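Local coordinates for protein TRAP-type transporter, periplasmic component (Cupriavidus necator, PDB 4P8B) that binds (2S)-2-acetolactate and probably delivers it to a TRAP-type transporter as its periplasmic solute-binding component, at residues V178-P181 and L182-E185; T195-W199 and A200-P204; I184-F187 and N188-A192; K322-Q326 and I327-L331. One frame throughout, in Å; residues are numbered along the deposited sequence. Where two conformers were deposited one is given.

Contact 1 (V178-P181 and L182-E185)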
loop_
_atom_site.group_PDB
_atom_site.type_symbol
_atom_site.label_atom_id
_atom_site.label_comp_id
_atom_site.label_asym_id
_atom_site.label_seq_id
_atom_site.Cartn_x
_atom_site.Cartn_y
_atom_site.Cartn_z
ATOM N N VAL A 178 -2.669 -10.161 -0.140
ATOM C CA VAL A 178 -3.081 -9.770 -1.477
ATOM C C VAL A 178 -2.462 -10.762 -2.437
ATOM O O VAL A 178 -1.406 -11.337 -2.135
ATOM C CB VAL A 178 -2.576 -8.352 -1.796
ATOM C CG1 VAL A 178 -2.928 -7.964 -3.217
ATOM C CG2 VAL A 178 -3.149 -7.354 -0.807
ATOM N N GLY A 179 -3.053 -10.931 -3.613
ATOM C CA GLY A 179 -2.535 -11.854 -4.611
ATOM C C GLY A 179 -1.302 -11.387 -5.362
ATOM O O GLY A 179 -1.338 -11.230 -6.577
ATOM N N SER A 180 -0.206 -11.193 -4.645
ATOM C CA SER A 180 1.100 -10.933 -5.247
ATOM C C SER A 180 2.074 -11.964 -4.651
ATOM O O SER A 180 2.242 -11.995 -3.441
ATOM C CB SER A 180 1.521 -9.491 -4.966
ATOM O OG SER A 180 2.918 -9.356 -4.744
ATOM N N PRO A 181 2.677 -12.826 -5.499
ATOM C CA PRO A 181 3.389 -14.032 -5.043
ATOM C C PRO A 181 4.463 -13.840 -3.967
ATOM O O PRO A 181 4.699 -14.741 -3.174
ATOM C CB PRO A 181 4.019 -14.600 -6.327
ATOM C CG PRO A 181 3.620 -13.693 -7.442
ATOM C CD PRO A 181 2.532 -12.798 -6.965
ATOM N N LEU A 182 5.106 -12.681 -3.929
ATOM C CA LEU A 182 6.094 -12.424 -2.893
ATOM C C LEU A 182 5.498 -12.591 -1.504
ATOM O O LEU A 182 6.138 -13.157 -0.602
ATOM C CB LEU A 182 6.675 -11.027 -3.115
ATOM C CG LEU A 182 7.607 -10.426 -2.051
ATOM C CD1 LEU A 182 8.671 -11.399 -1.529
ATOM C CD2 LEU A 182 8.274 -9.210 -2.665
ATOM N N TYR A 183 4.267 -12.134 -1.307
ATOM C CA TYR A 183 3.646 -12.272 0.006
ATOM C C TYR A 183 3.405 -13.737 0.395
ATOM O O TYR A 183 3.561 -14.113 1.563
ATOM C CB TYR A 183 2.350 -11.433 0.115
ATOM C CG TYR A 183 2.686 -9.980 0.234
ATOM C CD1 TYR A 183 2.988 -9.408 1.459
ATOM C CD2 TYR A 183 2.811 -9.178 -0.905
ATOM C CE1 TYR A 183 3.360 -8.072 1.560
ATOM C CE2 TYR A 183 3.189 -7.858 -0.816
ATOM C CZ TYR A 183 3.481 -7.313 0.422
ATOM O OH TYR A 183 3.877 -6.003 0.506
ATOM N N ILE A 184 3.059 -14.573 -0.577
ATOM C CA ILE A 184 2.923 -15.998 -0.306
ATOM C C ILE A 184 4.254 -16.569 0.164
ATOM O O ILE A 184 4.305 -17.314 1.133
ATOM C CB ILE A 184 2.429 -16.764 -1.543
ATOM C CG1 ILE A 184 0.986 -16.351 -1.879
ATOM C CG2 ILE A 184 2.506 -18.262 -1.320
ATOM C CD1 ILE A 184 -0.029 -16.728 -0.817
ATOM N N GLU A 185 5.329 -16.203 -0.520
ATOM C CA GLU A 185 6.654 -16.706 -0.171
ATOM C C GLU A 185 7.122 -16.207 1.196
ATOM O O GLU A 185 7.707 -16.979 1.973
ATOM C CB GLU A 185 7.663 -16.345 -1.265
ATOM C CG GLU A 185 7.380 -17.100 -2.550
ATOM C CD GLU A 185 8.401 -16.832 -3.636
ATOM O OE1 GLU A 185 9.578 -16.581 -3.308
ATOM O OE2 GLU A 185 8.028 -16.877 -4.827
HETATM O O HOH W 1 4.762 -10.396 -5.928
#
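Tyr183 folds back on Ser180 where strand 174-177 gives way to helix 181-189, the strand-to-helix turn of a beta-alpha-beta unit. Gly179 centres an inverse gamma turn, closed by Ser180 N on Val178 O at 2.8 Å. The next residues start the helix: Tyr183 N donates to Ser180 O at 2.9 Å, and Glu185 N to Pro181 O at 3.1 Å. The Tyr183 side chain leaves with CG anti to its carbonyl carbon (chi1 -74°), which brings the ring to Ser180. Its CB lies 3.6 Å from Ser180 O. Next, CD2 puts a ring edge against the serine: the same Ser180 O lies in the ring plane, 3.8 Å from Tyr183 CD2, and Ser180 OG also comes near. The tip leaves the turn: Tyr183 OH is hydrogen-bonded to Ser112 OG, and the side chain packs on Ile99 of helix 98-101. Val178 belongs to the acetolactate pocket and touches the ligand as well as Asn100. Farther along the helix, Glu185 OE1 takes a hydrogen bond from Trp323 NE1 and forms a salt bridge with Lys322 NZ. At the helix start, Leu182 N donates to a water at 3.1 Å.

Contact 2 (T195-W199 and A200-P204). With X2X ((2S)-2-hydroxy-2-methyl-3-oxobutanoic acid), chain D.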
loop_
_atom_site.group_PDB
_atom_site.type_symbol
_atom_site.label_atom_id
_atom_site.label_comp_id
_atom_site.label_asym_id
_atom_site.label_seq_id
_atom_site.Cartn_x
_atom_site.Cartn_y
_atom_site.Cartn_z
ATOM N N THR A 195 -3.217 -17.239 2.174
ATOM C CA THR A 195 -4.131 -17.339 1.055
ATOM C C THR A 195 -4.321 -15.949 0.485
ATOM O O THR A 195 -4.414 -14.956 1.216
ATOM C CB THR A 195 -5.478 -17.939 1.458
ATOM O OG1 THR A 195 -5.943 -17.316 2.660
ATOM C CG2 THR A 195 -5.343 -19.436 1.688
ATOM N N GLN A 196 -4.307 -15.874 -0.831
ATOM C CA GLN A 196 -4.477 -14.605 -1.504
ATOM C C GLN A 196 -5.925 -14.319 -1.829
ATOM O O GLN A 196 -6.673 -15.181 -2.293
ATOM C CB GLN A 196 -3.624 -14.525 -2.764
ATOM C CG GLN A 196 -3.824 -15.596 -3.786
ATOM C CD GLN A 196 -2.717 -15.550 -4.815
ATOM O OE1 GLN A 196 -1.543 -15.730 -4.482
ATOM N NE2 GLN A 196 -3.071 -15.264 -6.059
HETATM N N MSE A 197 -6.324 -13.088 -1.543
HETATM C CA MSE A 197 -7.619 -12.619 -2.009
HETATM C C MSE A 197 -7.719 -11.108 -1.951
HETATM O O MSE A 197 -6.952 -10.446 -1.266
HETATM C CB MSE A 197 -8.751 -13.256 -1.215
HETATM C CG MSE A 197 -8.806 -12.793 0.195
HETATM SE SE MSE A 197 -9.922 -13.927 1.359
HETATM C CE MSE A 197 -8.770 -15.435 1.465
ATOM N N SER A 198 -8.641 -10.576 -2.750
ATOM C CA SER A 198 -8.877 -9.146 -2.796
ATOM C C SER A 198 -9.328 -8.593 -1.467
ATOM O O SER A 198 -9.778 -9.332 -0.575
ATOM C CB SER A 198 -9.957 -8.827 -3.820
ATOM O OG SER A 198 -11.205 -9.338 -3.354
ATOM N N TRP A 199 -9.237 -7.280 -1.319
ATOM C CA TRP A 199 -9.705 -6.616 -0.120
ATOM C C TRP A 199 -11.206 -6.922 0.086
ATOM O O TRP A 199 -11.633 -7.211 1.201
ATOM C CB TRP A 199 -9.466 -5.113 -0.226
ATOM C CG TRP A 199 -10.118 -4.310 0.853
ATOM C CD1 TRP A 199 -11.165 -3.457 0.708
ATOM C CD2 TRP A 199 -9.797 -4.321 2.240
ATOM N NE1 TRP A 199 -11.501 -2.916 1.921
ATOM C CE2 TRP A 199 -10.679 -3.432 2.880
ATOM C CE3 TRP A 199 -8.852 -5.002 3.005
ATOM C CZ2 TRP A 199 -10.623 -3.182 4.249
ATOM C CZ3 TRP A 199 -8.805 -4.761 4.382
ATOM C CH2 TRP A 199 -9.698 -3.860 4.980
ATOM N N ALA A 200 -11.999 -6.916 -0.980
ATOM C CA ALA A 200 -13.420 -7.239 -0.825
ATOM C C ALA A 200 -13.582 -8.649 -0.245
ATOM O O ALA A 200 -14.381 -8.904 0.681
ATOM C CB ALA A 200 -14.156 -7.125 -2.156
ATOM N N ASP A 201 -12.861 -9.600 -0.812
ATOM C CA ASP A 201 -13.029 -10.985 -0.413
ATOM C C ASP A 201 -12.486 -11.267 1.006
ATOM O O ASP A 201 -12.936 -12.193 1.690
ATOM C CB ASP A 201 -12.383 -11.905 -1.453
ATOM C CG ASP A 201 -13.223 -12.056 -2.703
ATOM O OD1 ASP A 201 -14.427 -11.725 -2.659
ATOM O OD2 ASP A 201 -12.688 -12.552 -3.710
ATOM N N ALA A 202 -11.537 -10.459 1.447
ATOM C CA ALA A 202 -11.003 -10.615 2.776
ATOM C C ALA A 202 -12.045 -10.419 3.861
ATOM O O ALA A 202 -11.962 -11.057 4.913
ATOM C CB ALA A 202 -9.848 -9.649 2.975
ATOM N N GLN A 203 -13.028 -9.565 3.620
ATOM C CA GLN A 203 -13.999 -9.215 4.662
ATOM C C GLN A 203 -14.813 -10.411 5.130
ATOM O O GLN A 203 -14.842 -10.711 6.329
ATOM C CB GLN A 203 -14.928 -8.097 4.191
ATOM C CG GLN A 203 -14.191 -6.912 3.576
ATOM C CD GLN A 203 -13.092 -6.378 4.475
ATOM O OE1 GLN A 203 -13.315 -6.058 5.638
ATOM N NE2 GLN A 203 -11.884 -6.286 3.935
ATOM N N PRO A 204 -15.493 -11.114 4.205
ATOM C CA PRO A 204 -16.281 -12.239 4.711
ATOM C C PRO A 204 -15.401 -13.352 5.269
ATOM O O PRO A 204 -15.818 -14.095 6.142
ATOM C CB PRO A 204 -17.070 -12.721 3.475
ATOM C CG PRO A 204 -16.276 -12.188 2.301
ATOM C CD PRO A 204 -15.763 -10.871 2.775
HETATM O OAD X2X D . -6.005 -5.242 0.005
HETATM C CAH X2X D . -5.436 -4.591 0.939
HETATM O OAE X2X D . -5.055 -5.162 2.004
HETATM C CAI X2X D . -5.191 -3.125 0.792
HETATM C CAB X2X D . -6.527 -2.415 0.830
HETATM O OAF X2X D . -4.252 -2.673 1.726
HETATM C CAG X2X D . -4.549 -2.970 -0.549
HETATM O OAC X2X D . -5.219 -2.627 -1.523
HETATM C CAA X2X D . -3.097 -3.263 -0.718
HETATM O O HOH W 2 -10.081 -12.393 -4.477
#
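Gln203 reaches back one helical turn to Trp199 and meets it twice. Its NE2 donates to Trp199 O at 2.9 Å, with a nearly straight N-H...O angle of 173°. The acceptor lies almost in the amide plane. The same NE2 sits 3.1 Å above the Trp199 ring plane, over its centre. The amide and ring planes are 53° apart, so the nitrogen rather than the amide face meets the indole. The Gln203 chain is bent at chi2 (-52°), which brings its end over the ring. On the opposite ring face lies methyl CAB of the bound acetolactate, offset toward the rim, while Trp199 CB is 3.5 Å from ligand OAD. The indole is thus held between an amide nitrogen and the ligand, and Trp199 forms part of the binding pocket. Gln79, which also binds the ligand, accepts from Trp199 N.

This is the start of helix 199-208, and Ser198 is its N-cap. Ser198 OG accepts from Asp201 N at 3.0 Å. Ala202 N donates to Ser198 O at 2.9 Å. Met197, present as selenomethionine, packs closely on this first turn. A bend at chi3 accompanies the approach of its SE to 3.5 Å from Asp201 O, and its CG touches Ala202 CB more distantly.

The side of Ala200 and Asp201 is looser and exposed to solvent. Here a water bridges the two segments: it accepts from Ser198 N and donates to Asp201 OD2 at 2.7 Å.

Contact 3 (I184-F187 and N188-A192)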
loop_
_atom_site.group_PDB
_atom_site.type_symbol
_atom_site.label_atom_id
_atom_site.label_comp_id
_atom_site.label_asym_id
_atom_site.label_seq_id
_atom_site.Cartn_x
_atom_site.Cartn_y
_atom_site.Cartn_z
ATOM N N ILE A 184 3.059 -14.573 -0.577
ATOM C CA ILE A 184 2.923 -15.998 -0.306
ATOM C C ILE A 184 4.254 -16.569 0.164
ATOM O O ILE A 184 4.305 -17.314 1.133
ATOM C CB ILE A 184 2.429 -16.764 -1.543
ATOM C CG1 ILE A 184 0.986 -16.351 -1.879
ATOM C CG2 ILE A 184 2.506 -18.262 -1.320
ATOM C CD1 ILE A 184 -0.029 -16.728 -0.817
ATOM N N GLU A 185 5.329 -16.203 -0.520
ATOM C CA GLU A 185 6.654 -16.706 -0.171
ATOM C C GLU A 185 7.122 -16.207 1.196
ATOM O O GLU A 185 7.707 -16.979 1.973
ATOM C CB GLU A 185 7.663 -16.345 -1.265
ATOM C CG GLU A 185 7.380 -17.100 -2.550
ATOM C CD GLU A 185 8.401 -16.832 -3.636
ATOM O OE1 GLU A 185 9.578 -16.581 -3.308
ATOM O OE2 GLU A 185 8.028 -16.877 -4.827
ATOM N N THR A 186 6.864 -14.943 1.515
ATOM C CA THR A 186 7.256 -14.416 2.816
ATOM C C THR A 186 6.572 -15.184 3.932
ATOM O O THR A 186 7.211 -15.594 4.904
ATOM C CB THR A 186 6.926 -12.934 2.921
ATOM O OG1 THR A 186 7.766 -12.231 1.996
ATOM C CG2 THR A 186 7.146 -12.400 4.331
ATOM N N PHE A 187 5.262 -15.365 3.823
ATOM C CA PHE A 187 4.542 -16.056 4.891
ATOM C C PHE A 187 4.819 -17.558 4.917
ATOM O O PHE A 187 4.825 -18.164 6.000
ATOM C CB PHE A 187 3.053 -15.706 4.848
ATOM C CG PHE A 187 2.764 -14.363 5.450
ATOM C CD1 PHE A 187 2.659 -14.223 6.820
ATOM C CD2 PHE A 187 2.640 -13.231 4.656
ATOM C CE1 PHE A 187 2.453 -12.990 7.398
ATOM C CE2 PHE A 187 2.425 -12.001 5.230
ATOM C CZ PHE A 187 2.323 -11.882 6.590
ATOM N N ASN A 188 5.091 -18.171 3.769
ATOM C CA ASN A 188 5.549 -19.566 3.753
ATOM C C ASN A 188 6.854 -19.719 4.543
ATOM O O ASN A 188 7.035 -20.699 5.255
ATOM C CB ASN A 188 5.788 -20.086 2.328
ATOM C CG ASN A 188 4.517 -20.324 1.552
ATOM O OD1 ASN A 188 3.427 -20.341 2.101
ATOM N ND2 ASN A 188 4.662 -20.537 0.254
ATOM N N ALA A 189 7.770 -18.766 4.399
ATOM C CA ALA A 189 9.052 -18.828 5.111
ATOM C C ALA A 189 8.858 -18.746 6.613
ATOM O O ALA A 189 9.708 -19.205 7.372
ATOM C CB ALA A 189 9.961 -17.701 4.646
ATOM N N LEU A 190 7.758 -18.137 7.038
ATOM C CA LEU A 190 7.421 -17.990 8.450
ATOM C C LEU A 190 6.559 -19.149 8.959
ATOM O O LEU A 190 6.109 -19.128 10.103
ATOM C CB LEU A 190 6.719 -16.651 8.694
ATOM C CG LEU A 190 7.589 -15.438 8.373
ATOM C CD1 LEU A 190 6.798 -14.146 8.384
ATOM C CD2 LEU A 190 8.728 -15.379 9.355
ATOM N N GLY A 191 6.321 -20.152 8.112
ATOM C CA GLY A 191 5.576 -21.334 8.520
ATOM C C GLY A 191 4.064 -21.202 8.484
ATOM O O GLY A 191 3.345 -22.112 8.917
ATOM N N ALA A 192 3.578 -20.081 7.961
ATOM C CA ALA A 192 2.149 -19.846 7.874
ATOM C C ALA A 192 1.533 -20.477 6.630
ATOM O O ALA A 192 2.231 -21.033 5.777
ATOM C CB ALA A 192 1.869 -18.348 7.938
#
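Asn188 lays its amide beside Ile184, one turn earlier in helix 181-189. Asn188 CG takes the rotamer beside its own backbone N (chi1 -72°), and this turns the amide back along the helix. The amide carbon CG then lies 3.0 Å from Ile184 O. Asn188 ND2 is 3.5 Å from methyl CG2 of Ile184, a contact of a polar group with an apolar branch. The backbone beneath is regular: Asn188 N donates to Ile184 O, and Ala189 N to Glu185 O.

Phe187 also keeps its CG beside the backbone N, and its ring drops from the helix onto Leu175 and Val177 of strand 174-177 and Pro194 of strand 193-196. Two later side chains meet this residue. Leu190 CD1 stands 4.4 Å from Phe187 CD1, at an oblique position to the ring. Ala192 CB lies at the ring edge, near its plane, and is 4.2 Å from Phe187 CB. Leu190 CG passes 3.5 Å from Thr186 O, and the leucine side chain also packs on Pro167, Trp237 and Thr316.

Leu190 N makes only weak bonds, to Thr186 O and Phe187 O. The helix ends just beyond. Gly191 has a positive phi of 83°, Ala192 N donates to Phe187 O at 3.0 Å, and Gly191 N to Asn188 O at 3.0 Å. These two bonds form a Schellman motif, which ends the helix of the beta-alpha-beta unit and turns the chain into strand 193-196.

Contact 4 (K322-Q326 and I327-L331)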
loop_
_atom_site.group_PDB
_atom_site.type_symbol
_atom_site.label_atom_id
_atom_site.label_comp_id
_atom_site.label_asym_id
_atom_site.label_seq_id
_atom_site.Cartn_x
_atom_site.Cartn_y
_atom_site.Cartn_z
ATOM N N LYS A 322 16.161 -13.597 -2.871
ATOM C CA LYS A 322 15.567 -14.091 -4.104
ATOM C C LYS A 322 14.886 -12.956 -4.869
ATOM O O LYS A 322 15.114 -12.770 -6.073
ATOM C CB LYS A 322 14.564 -15.209 -3.794
ATOM C CG LYS A 322 13.727 -15.631 -4.995
ATOM C CD LYS A 322 12.794 -16.789 -4.641
ATOM C CE LYS A 322 11.977 -17.204 -5.860
ATOM N NZ LYS A 322 10.985 -18.269 -5.573
ATOM N N TRP A 323 14.047 -12.189 -4.176
ATOM C CA TRP A 323 13.288 -11.143 -4.842
ATOM C C TRP A 323 14.131 -9.911 -5.187
ATOM O O TRP A 323 13.832 -9.191 -6.141
ATOM C CB TRP A 323 12.013 -10.805 -4.033
ATOM C CG TRP A 323 11.020 -11.886 -4.223
ATOM C CD1 TRP A 323 10.980 -13.093 -3.576
ATOM C CD2 TRP A 323 9.944 -11.894 -5.150
ATOM N NE1 TRP A 323 9.944 -13.849 -4.053
ATOM C CE2 TRP A 323 9.293 -13.138 -5.026
ATOM C CE3 TRP A 323 9.473 -10.976 -6.093
ATOM C CZ2 TRP A 323 8.181 -13.470 -5.784
ATOM C CZ3 TRP A 323 8.378 -11.308 -6.844
ATOM C CH2 TRP A 323 7.756 -12.549 -6.705
ATOM N N LYS A 324 15.206 -9.697 -4.434
ATOM C CA LYS A 324 16.172 -8.649 -4.772
ATOM C C LYS A 324 16.708 -8.854 -6.181
ATOM O O LYS A 324 16.807 -7.911 -6.955
ATOM C CB LYS A 324 17.330 -8.650 -3.760
ATOM C CG LYS A 324 18.526 -7.745 -4.120
ATOM C CD LYS A 324 19.405 -7.506 -2.892
ATOM C CE LYS A 324 20.628 -6.623 -3.199
ATOM N NZ LYS A 324 21.407 -6.350 -1.962
ATOM N N LYS A 325 17.013 -10.095 -6.530
ATOM C CA LYS A 325 17.455 -10.407 -7.882
ATOM C C LYS A 325 16.343 -10.226 -8.920
ATOM O O LYS A 325 16.593 -9.780 -10.039
ATOM C CB LYS A 325 17.974 -11.837 -7.949
ATOM C CG LYS A 325 19.234 -12.047 -7.132
ATOM C CD LYS A 325 19.774 -13.449 -7.298
ATOM C CE LYS A 325 21.165 -13.579 -6.681
ATOM N NZ LYS A 325 21.134 -13.509 -5.188
ATOM N N GLN A 326 15.116 -10.579 -8.548
ATOM C CA GLN A 326 13.986 -10.464 -9.464
ATOM C C GLN A 326 13.625 -9.019 -9.782
ATOM O O GLN A 326 13.302 -8.680 -10.921
ATOM C CB GLN A 326 12.768 -11.162 -8.882
ATOM C CG GLN A 326 12.902 -12.664 -8.818
ATOM C CD GLN A 326 11.563 -13.334 -8.610
ATOM O OE1 GLN A 326 10.518 -12.770 -8.947
ATOM N NE2 GLN A 326 11.582 -14.539 -8.048
ATOM N N ILE A 327 13.660 -8.176 -8.755
ATOM C CA ILE A 327 13.307 -6.771 -8.884
ATOM C C ILE A 327 14.307 -6.025 -9.731
ATOM O O ILE A 327 13.955 -5.163 -10.539
ATOM C CB ILE A 327 13.266 -6.118 -7.492
ATOM C CG1 ILE A 327 12.027 -6.568 -6.738
ATOM C CG2 ILE A 327 13.292 -4.609 -7.594
ATOM C CD1 ILE A 327 12.195 -6.456 -5.258
ATOM N N GLY A 328 15.566 -6.378 -9.539
ATOM C CA GLY A 328 16.670 -5.647 -10.107
ATOM C C GLY A 328 17.613 -5.310 -8.981
ATOM O O GLY A 328 17.377 -4.359 -8.233
ATOM N N THR A 329 18.674 -6.102 -8.857
ATOM C CA THR A 329 19.540 -6.037 -7.681
ATOM C C THR A 329 20.124 -4.645 -7.480
ATOM O O THR A 329 20.316 -4.188 -6.358
ATOM C CB THR A 329 20.637 -7.108 -7.766
ATOM O OG1 THR A 329 21.347 -7.161 -6.526
ATOM C CG2 THR A 329 21.586 -6.840 -8.923
ATOM N N ASP A 330 20.416 -3.964 -8.591
ATOM C CA ASP A 330 20.974 -2.621 -8.510
ATOM C C ASP A 330 20.000 -1.605 -7.931
ATOM O O ASP A 330 20.393 -0.680 -7.230
ATOM C CB ASP A 330 21.400 -2.125 -9.897
ATOM C CG ASP A 330 22.479 -2.969 -10.531
ATOM O OD1 ASP A 330 23.196 -3.682 -9.797
ATOM O OD2 ASP A 330 22.627 -2.890 -11.783
ATOM N N LEU A 331 18.713 -1.777 -8.214
ATOM C CA LEU A 331 17.717 -0.864 -7.672
ATOM C C LEU A 331 17.551 -1.119 -6.184
ATOM O O LEU A 331 17.456 -0.184 -5.405
ATOM C CB LEU A 331 16.376 -1.026 -8.393
ATOM C CG LEU A 331 15.227 -0.120 -7.941
ATOM C CD1 LEU A 331 15.578 1.334 -8.196
ATOM C CD2 LEU A 331 13.929 -0.508 -8.643
HETATM O O HOH W 3 18.769 -8.368 -10.580
#
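Ile327 N donates to Trp323 O at 2.8 Å, a normal helical bond near the end of helix 317-327. The next one is longer: Gly328 N to Lys324 O at 3.3 Å. Gly328 then leaves helical geometry with phi 127° and psi 100°. These backbone angles suit a residue with no side chain, because a CB would crowd Ile327 O. Gly328 also takes the N-cap position of helix 329-340, so one residue ends the first helix and begins the second. A water spans this helix-helix break. It donates to Lys325 O at 2.6 Å and accepts from Thr329 N at 2.8 Å.

Among the side chains, Lys324 runs fully extended across Thr329. The Thr329 rotamer (chi1 -172°) turns OG1 toward the lysine, 3.4 Å from Lys324 CE. The Lys324 tip continues to a salt bridge with Glu336 of the second helix. Ile327 turns CG1 and CD1 toward Trp323 O, with CG1 at 3.2 Å, and packs on Asn109 and Val332. Gln326 OE1 sits over one face of the Trp323 indole, offset toward its rim; the indole N-H is already engaged by Glu185.

Contacts 1 and 3 lie on the same helix, 181-189, at its start and its end, and share Ile184 and Glu185. Contacts 1, 3 and 4 are partly buried. Contact 2, on strand 193-196 and helix 199-208, is a surface contact, yet its tryptophan faces the ligand, as does Val178 of contact 1. Gln196 joins these two, with Gln196 CB packing 3.4 Å from Gly179 CA. Contact 4 lies away from the ligand, about 28 Å from contact 2 between centres. Its Lys322 and Trp323 reach Glu185 of contacts 1 and 3. Chemistry differs accordingly: backbone bonds and a tyrosine edge at the helix start, amide-on-indole at the pocket, apolar packing at the helix end, and water and charge at the helix break.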